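Putative alpha-galactosidase (Bacteroides fragilis, PDB 4NZJ) probably removes terminal, non-reducing alpha-D-galactose residues from alpha-D-galactosides by hydrolysis. Local coordinates at residues Leu272-Gly277 with Asp317-Val322; Leu216-Tyr221 with Ser252-Gly257. All blocks are in the same frame, centred on the assembly; numbering follows the deposited sequence.

Interaction 1: Leu272-Gly277 with Asp317-Val322; sequences LWRVSG and DPDMLV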
loop_
_atom_site.group_PDB
_atom_site.type_symbol
_atom_site.label_atom_id
_atom_site.label_comp_id
_atom_site.label_asym_id
_atom_site.label_seq_id
_atom_site.Cartn_x
_atom_site.Cartn_y
_atom_site.Cartn_z
ATOM N N LEU A 272 2.151 4.008 9.203
ATOM C CA LEU A 272 1.400 4.837 8.273
ATOM C C LEU A 272 0.322 5.543 9.066
ATOM O O LEU A 272 -0.091 5.064 10.124
ATOM C CB LEU A 272 0.778 4.023 7.137
ATOM C CG LEU A 272 -0.202 2.881 7.455
ATOM C CD1 LEU A 272 -1.070 2.543 6.256
ATOM C CD2 LEU A 272 0.534 1.632 7.924
ATOM N N TRP A 273 -0.126 6.684 8.562
ATOM C CA TRP A 273 -1.111 7.487 9.268
ATOM C C TRP A 273 -2.001 8.213 8.274
ATOM O O TRP A 273 -1.530 8.781 7.295
ATOM C CB TRP A 273 -0.431 8.501 10.192
ATOM C CG TRP A 273 0.697 9.206 9.529
ATOM C CD1 TRP A 273 0.627 10.327 8.747
ATOM C CD2 TRP A 273 2.071 8.816 9.552
ATOM N NE1 TRP A 273 1.876 10.661 8.290
ATOM C CE2 TRP A 273 2.783 9.751 8.768
ATOM C CE3 TRP A 273 2.774 7.769 10.162
ATOM C CZ2 TRP A 273 4.166 9.672 8.586
ATOM C CZ3 TRP A 273 4.148 7.689 9.977
ATOM C CH2 TRP A 273 4.829 8.638 9.197
ATOM N N ARG A 274 -3.301 8.182 8.536
ATOM C CA ARG A 274 -4.252 8.887 7.700
ATOM C C ARG A 274 -4.016 10.398 7.798
ATOM O O ARG A 274 -3.855 10.946 8.891
ATOM C CB ARG A 274 -5.677 8.497 8.095
ATOM C CG ARG A 274 -6.054 7.082 7.651
ATOM C CD ARG A 274 -6.491 7.040 6.191
ATOM N NE ARG A 274 -7.643 7.915 6.058
ATOM C CZ ARG A 274 -8.890 7.600 6.417
ATOM N NH1 ARG A 274 -9.205 6.374 6.833
ATOM N NH2 ARG A 274 -9.833 8.521 6.328
ATOM N N VAL A 275 -3.980 11.062 6.648
ATOM C CA VAL A 275 -3.761 12.507 6.593
ATOM C C VAL A 275 -5.051 13.301 6.409
ATOM O O VAL A 275 -5.025 14.525 6.465
ATOM C CB VAL A 275 -2.757 12.914 5.483
ATOM C CG1 VAL A 275 -1.401 12.281 5.741
ATOM C CG2 VAL A 275 -3.271 12.565 4.093
ATOM N N SER A 276 -6.169 12.603 6.225
ATOM C CA SER A 276 -7.430 13.243 5.892
ATOM C C SER A 276 -8.626 12.423 6.327
ATOM O O SER A 276 -8.495 11.267 6.727
ATOM C CB SER A 276 -7.521 13.438 4.379
ATOM O OG SER A 276 -7.767 12.200 3.710
ATOM N N GLY A 277 -9.796 13.036 6.199
ATOM C CA GLY A 277 -11.053 12.316 6.307
ATOM C C GLY A 277 -11.193 11.323 5.168
ATOM O O GLY A 277 -10.375 11.294 4.238
ATOM N N ASP A 317 -0.824 8.389 4.577
ATOM C CA ASP A 317 -1.890 7.539 4.044
ATOM C C ASP A 317 -3.054 8.409 3.551
ATOM O O ASP A 317 -3.794 8.967 4.356
ATOM C CB ASP A 317 -2.331 6.568 5.141
ATOM C CG ASP A 317 -3.426 5.608 4.707
ATOM O OD1 ASP A 317 -3.855 5.616 3.527
ATOM O OD2 ASP A 317 -3.870 4.830 5.585
ATOM N N PRO A 318 -3.220 8.533 2.222
ATOM C CA PRO A 318 -4.308 9.322 1.650
ATOM C C PRO A 318 -5.602 8.514 1.448
ATOM O O PRO A 318 -6.470 8.918 0.667
ATOM C CB PRO A 318 -3.730 9.765 0.306
ATOM C CG PRO A 318 -2.813 8.659 -0.084
ATOM C CD PRO A 318 -2.366 7.956 1.168
ATOM N N ASP A 319 -5.710 7.394 2.154
ATOM C CA ASP A 319 -6.880 6.519 2.140
ATOM C C ASP A 319 -6.886 5.605 0.901
ATOM O O ASP A 319 -5.954 5.606 0.085
ATOM C CB ASP A 319 -8.199 7.307 2.323
ATOM C CG ASP A 319 -9.318 6.478 2.995
ATOM O OD1 ASP A 319 -9.132 5.262 3.246
ATOM O OD2 ASP A 319 -10.407 7.046 3.257
HETATM N N MSE A 320 -7.949 4.813 0.818
HETATM C CA MSE A 320 -8.019 3.707 -0.133
HETATM C C MSE A 320 -7.985 4.099 -1.589
HETATM O O MSE A 320 -8.315 5.215 -1.973
HETATM C CB MSE A 320 -9.297 2.918 0.133
HETATM C CG MSE A 320 -10.540 3.785 -0.008
HETATM SE SE MSE A 320 -12.102 2.604 -0.052
HETATM C CE MSE A 320 -13.514 3.967 -0.211
ATOM N N LEU A 321 -7.557 3.141 -2.408
ATOM C CA LEU A 321 -7.718 3.232 -3.843
ATOM C C LEU A 321 -9.176 2.909 -4.189
ATOM O O LEU A 321 -9.667 1.826 -3.874
ATOM C CB LEU A 321 -6.796 2.254 -4.566
ATOM C CG LEU A 321 -5.305 2.571 -4.505
ATOM C CD1 LEU A 321 -4.498 1.371 -4.966
ATOM C CD2 LEU A 321 -4.981 3.798 -5.336
ATOM N N VAL A 322 -9.860 3.850 -4.831
ATOM C CA VAL A 322 -11.234 3.670 -5.282
ATOM C C VAL A 322 -11.300 3.210 -6.745
ATOM O O VAL A 322 -12.377 3.123 -7.318
ATOM C CB VAL A 322 -12.059 4.967 -5.099
ATOM C CG1 VAL A 322 -12.136 5.327 -3.622
ATOM C CG2 VAL A 322 -11.465 6.123 -5.893
HETATM O O HOH W 1 -6.323 9.960 4.699
HETATM O O HOH W 2 -8.105 3.858 6.000
#

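Interaction 2: Leu216-Tyr221 with Ser252-Gly257; sequences LLKYDY and SVCEWG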
loop_
_atom_site.group_PDB
_atom_site.type_symbol
_atom_site.label_atom_id
_atom_site.label_comp_id
_atom_site.label_asym_id
_atom_site.label_seq_id
_atom_site.Cartn_x
_atom_site.Cartn_y
_atom_site.Cartn_z
ATOM N N LEU A 216 -1.098 -6.720 10.862
ATOM C CA LEU A 216 -1.355 -5.288 10.763
ATOM C C LEU A 216 -2.557 -4.936 11.622
ATOM O O LEU A 216 -3.540 -5.674 11.650
ATOM C CB LEU A 216 -1.595 -4.898 9.297
ATOM C CG LEU A 216 -1.972 -3.442 8.974
ATOM C CD1 LEU A 216 -1.516 -3.055 7.571
ATOM C CD2 LEU A 216 -3.469 -3.214 9.124
ATOM N N LEU A 217 -2.459 -3.813 12.327
ATOM C CA LEU A 217 -3.580 -3.248 13.068
ATOM C C LEU A 217 -3.877 -1.856 12.549
ATOM O O LEU A 217 -2.995 -0.994 12.560
ATOM C CB LEU A 217 -3.260 -3.157 14.559
ATOM C CG LEU A 217 -4.326 -2.451 15.407
ATOM C CD1 LEU A 217 -5.634 -3.228 15.370
ATOM C CD2 LEU A 217 -3.863 -2.227 16.839
ATOM N N LYS A 218 -5.114 -1.658 12.095
ATOM C CA LYS A 218 -5.656 -0.336 11.829
ATOM C C LYS A 218 -6.336 0.133 13.109
ATOM O O LYS A 218 -7.236 -0.537 13.618
ATOM C CB LYS A 218 -6.656 -0.382 10.671
ATOM C CG LYS A 218 -7.368 0.941 10.426
ATOM C CD LYS A 218 -8.370 0.845 9.290
ATOM C CE LYS A 218 -9.345 2.017 9.312
ATOM N NZ LYS A 218 -10.509 1.760 8.419
ATOM N N TYR A 219 -5.913 1.284 13.619
ATOM C CA TYR A 219 -6.355 1.751 14.927
ATOM C C TYR A 219 -7.040 3.107 14.785
ATOM O O TYR A 219 -6.396 4.137 14.593
ATOM C CB TYR A 219 -5.166 1.801 15.884
ATOM C CG TYR A 219 -5.501 1.692 17.361
ATOM C CD1 TYR A 219 -6.409 0.738 17.829
ATOM C CD2 TYR A 219 -4.870 2.508 18.302
ATOM C CE1 TYR A 219 -6.695 0.624 19.177
ATOM C CE2 TYR A 219 -5.147 2.393 19.658
ATOM C CZ TYR A 219 -6.061 1.447 20.091
ATOM O OH TYR A 219 -6.340 1.321 21.437
ATOM N N ASP A 220 -8.363 3.069 14.869
ATOM C CA ASP A 220 -9.233 4.205 14.594
ATOM C C ASP A 220 -9.408 5.058 15.849
ATOM O O ASP A 220 -9.095 4.616 16.958
ATOM C CB ASP A 220 -10.591 3.654 14.139
ATOM C CG ASP A 220 -11.307 4.548 13.157
ATOM O OD1 ASP A 220 -11.011 5.760 13.079
ATOM O OD2 ASP A 220 -12.189 4.006 12.450
ATOM N N TYR A 221 -9.916 6.274 15.671
ATOM C CA TYR A 221 -9.991 7.235 16.765
ATOM C C TYR A 221 -11.413 7.704 17.075
ATOM O O TYR A 221 -11.596 8.729 17.733
ATOM C CB TYR A 221 -9.059 8.435 16.499
ATOM C CG TYR A 221 -8.662 9.125 17.778
ATOM C CD1 TYR A 221 -7.916 8.454 18.741
ATOM C CD2 TYR A 221 -9.063 10.432 18.050
ATOM C CE1 TYR A 221 -7.569 9.061 19.931
ATOM C CE2 TYR A 221 -8.722 11.043 19.239
ATOM C CZ TYR A 221 -7.978 10.354 20.177
ATOM O OH TYR A 221 -7.652 10.945 21.369
ATOM N N SER A 252 -1.170 0.979 11.719
ATOM C CA SER A 252 -1.821 1.969 10.866
ATOM C C SER A 252 -2.651 2.910 11.740
ATOM O O SER A 252 -3.617 2.497 12.378
ATOM C CB SER A 252 -2.691 1.249 9.824
ATOM O OG SER A 252 -3.590 2.123 9.164
ATOM N N VAL A 253 -2.244 4.174 11.780
ATOM C CA VAL A 253 -2.881 5.190 12.609
ATOM C C VAL A 253 -3.994 5.863 11.811
ATOM O O VAL A 253 -3.781 6.299 10.681
ATOM C CB VAL A 253 -1.824 6.207 13.087
ATOM C CG1 VAL A 253 -2.461 7.427 13.746
ATOM C CG2 VAL A 253 -0.858 5.520 14.038
ATOM N N CYS A 254 -5.190 5.929 12.394
ATOM C CA CYS A 254 -6.336 6.512 11.716
ATOM C C CYS A 254 -7.080 7.487 12.625
ATOM O O CYS A 254 -8.014 7.106 13.338
ATOM C CB CYS A 254 -7.265 5.399 11.225
ATOM S SG CYS A 254 -8.712 5.986 10.335
ATOM N N GLU A 255 -6.643 8.747 12.611
ATOM C CA GLU A 255 -7.343 9.816 13.328
ATOM C C GLU A 255 -7.669 10.987 12.378
ATOM O O GLU A 255 -7.881 12.125 12.810
ATOM C CB GLU A 255 -6.589 10.234 14.612
ATOM C CG GLU A 255 -5.157 10.736 14.446
ATOM C CD GLU A 255 -5.074 12.053 13.714
ATOM O OE1 GLU A 255 -5.327 13.111 14.337
ATOM O OE2 GLU A 255 -4.770 12.033 12.502
ATOM N N TRP A 256 -7.708 10.667 11.083
ATOM C CA TRP A 256 -8.247 11.525 10.013
ATOM C C TRP A 256 -7.473 12.818 9.776
ATOM O O TRP A 256 -8.000 13.753 9.177
ATOM C CB TRP A 256 -9.729 11.828 10.234
ATOM C CG TRP A 256 -10.454 10.679 10.802
ATOM C CD1 TRP A 256 -10.729 9.493 10.189
ATOM C CD2 TRP A 256 -10.977 10.584 12.126
ATOM N NE1 TRP A 256 -11.405 8.661 11.059
ATOM C CE2 TRP A 256 -11.570 9.312 12.253
ATOM C CE3 TRP A 256 -11.013 11.460 13.218
ATOM C CZ2 TRP A 256 -12.191 8.892 13.430
ATOM C CZ3 TRP A 256 -11.629 11.042 14.386
ATOM C CH2 TRP A 256 -12.210 9.769 14.481
ATOM N N GLY A 257 -6.218 12.848 10.216
ATOM C CA GLY A 257 -5.340 13.987 9.989
ATOM C C GLY A 257 -5.639 15.214 10.826
ATOM O O GLY A 257 -5.131 16.290 10.534
HETATM O O HOH W 3 -12.758 6.052 10.638
#

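Interaction 1: Leu272-Gly277 with Asp317-Val322
Strands 272-274 and 315-317 are parallel neighbours in the TIM barrel of this family 27 enzyme, and Arg274 pairs with Asp317 where both chains turn into the loops at the C-terminal end of the barrel. Two backbone bonds tie the pair: Asp317 N gives to Trp273 O at 2.8 Å, and Asp317 O takes Val275 N at 3.1 Å. Asp317 CG lies anti to its backbone N (chi1 -179°), which sets the carboxylate against the arginine chain, with OD2 3.5 Å from Arg274 CD. The other oxygen, OD1, accepts from Asp319 N in an Asx turn, which ties the start of the loop to the Asp317 side chain. The arginine chain folds at chi2 and chi3, and its guanidinium then lies almost flat on the Asp319 carboxylate, the planes 10° apart. Asp319 OD2 sits over one face, offset toward the rim and 3.5 Å from Arg274 NH2, so this salt bridge rests on charge alone, with no N-H aimed at the oxygen. NH2 instead donates to Ser276 O and forms a salt bridge with Asp278, while Asp319 OD2 accepts from Ile279 N; the loop after strand 272-274 thus fixes both stacked groups. In the guanidinium plane, one water accepts from Arg274 NE at 2.8 Å and donates to both Ser276 OG and Asp317 O, the latter at 2.7 Å.

Interaction 2: Leu216-Tyr221 with Ser252-Gly257
Strand 216-220 runs parallel to the 252-254 part of strand 250-254, the axes of these parts 4.9 Å apart at closest approach and inclined by 14°, as the two strands of a beta-alpha-beta unit of the TIM barrel whose crossover is helix 228-243. Ser252 N gives a nearly straight bond to Leu217 O (2.8 Å), and Ser252 O receives Tyr219 N at 2.9 Å. Further along, Cys254 N reaches Tyr219 O at 3.1 Å from above the carbonyl plane. Lys218, Ser252, Asp220 and Cys254 share one face of the sheet; Tyr219 and Val253 take the other, where they touch helix 228-243 (Tyr219 on Met238, Val253 on Tyr235). Lys218 CG is anti to its backbone N (chi1 174°) and the chain stays extended, carrying NZ on to a salt bridge with Asp142. Both Lys218 NZ and Asp220 OD2 bind a glycerol, probably from the crystallisation liquor, which may mark a pocket at the C-terminal end of the barrel, where the active sites of TIM barrels lie; OD2 also bonds to Tyr184 OH. The other carboxylate oxygen, Asp220 OD1, accepts from Tyr221 N at 2.9 Å. Beyond the strands, Trp256 leans its six-membered ring on the 216-221 chain, CH2 lying 4.0 Å from Tyr221 CB and CZ2 3.4 Å from Asp220 OD1. Carboxylate and indole planes stand 63° apart, and a water at the indole edge joins them, accepting from Trp256 NE1 at 3.0 Å and donating to Asp220 OD2.

Overall arrangement
Both contacts are buried and belong to one parallel barrel sheet, where strands 250-254 and 272-274 are neighbours; their centres lie about 10 Å apart. The bonds of Leu272 O with Val253 N and of Arg274 N with Val253 O, both probable, make the four strands continuous. Interaction 2 is the more regular strand pairing, with three backbone bonds and a carboxylate and an amine that hydrogen-bond a glycerol. Interaction 1 has a single bridge at the strand ends and relies on a charged stack and waters among the loops. Arg274 joins them, its backbone N meeting Val253 O while its guanidinium serves interaction 1.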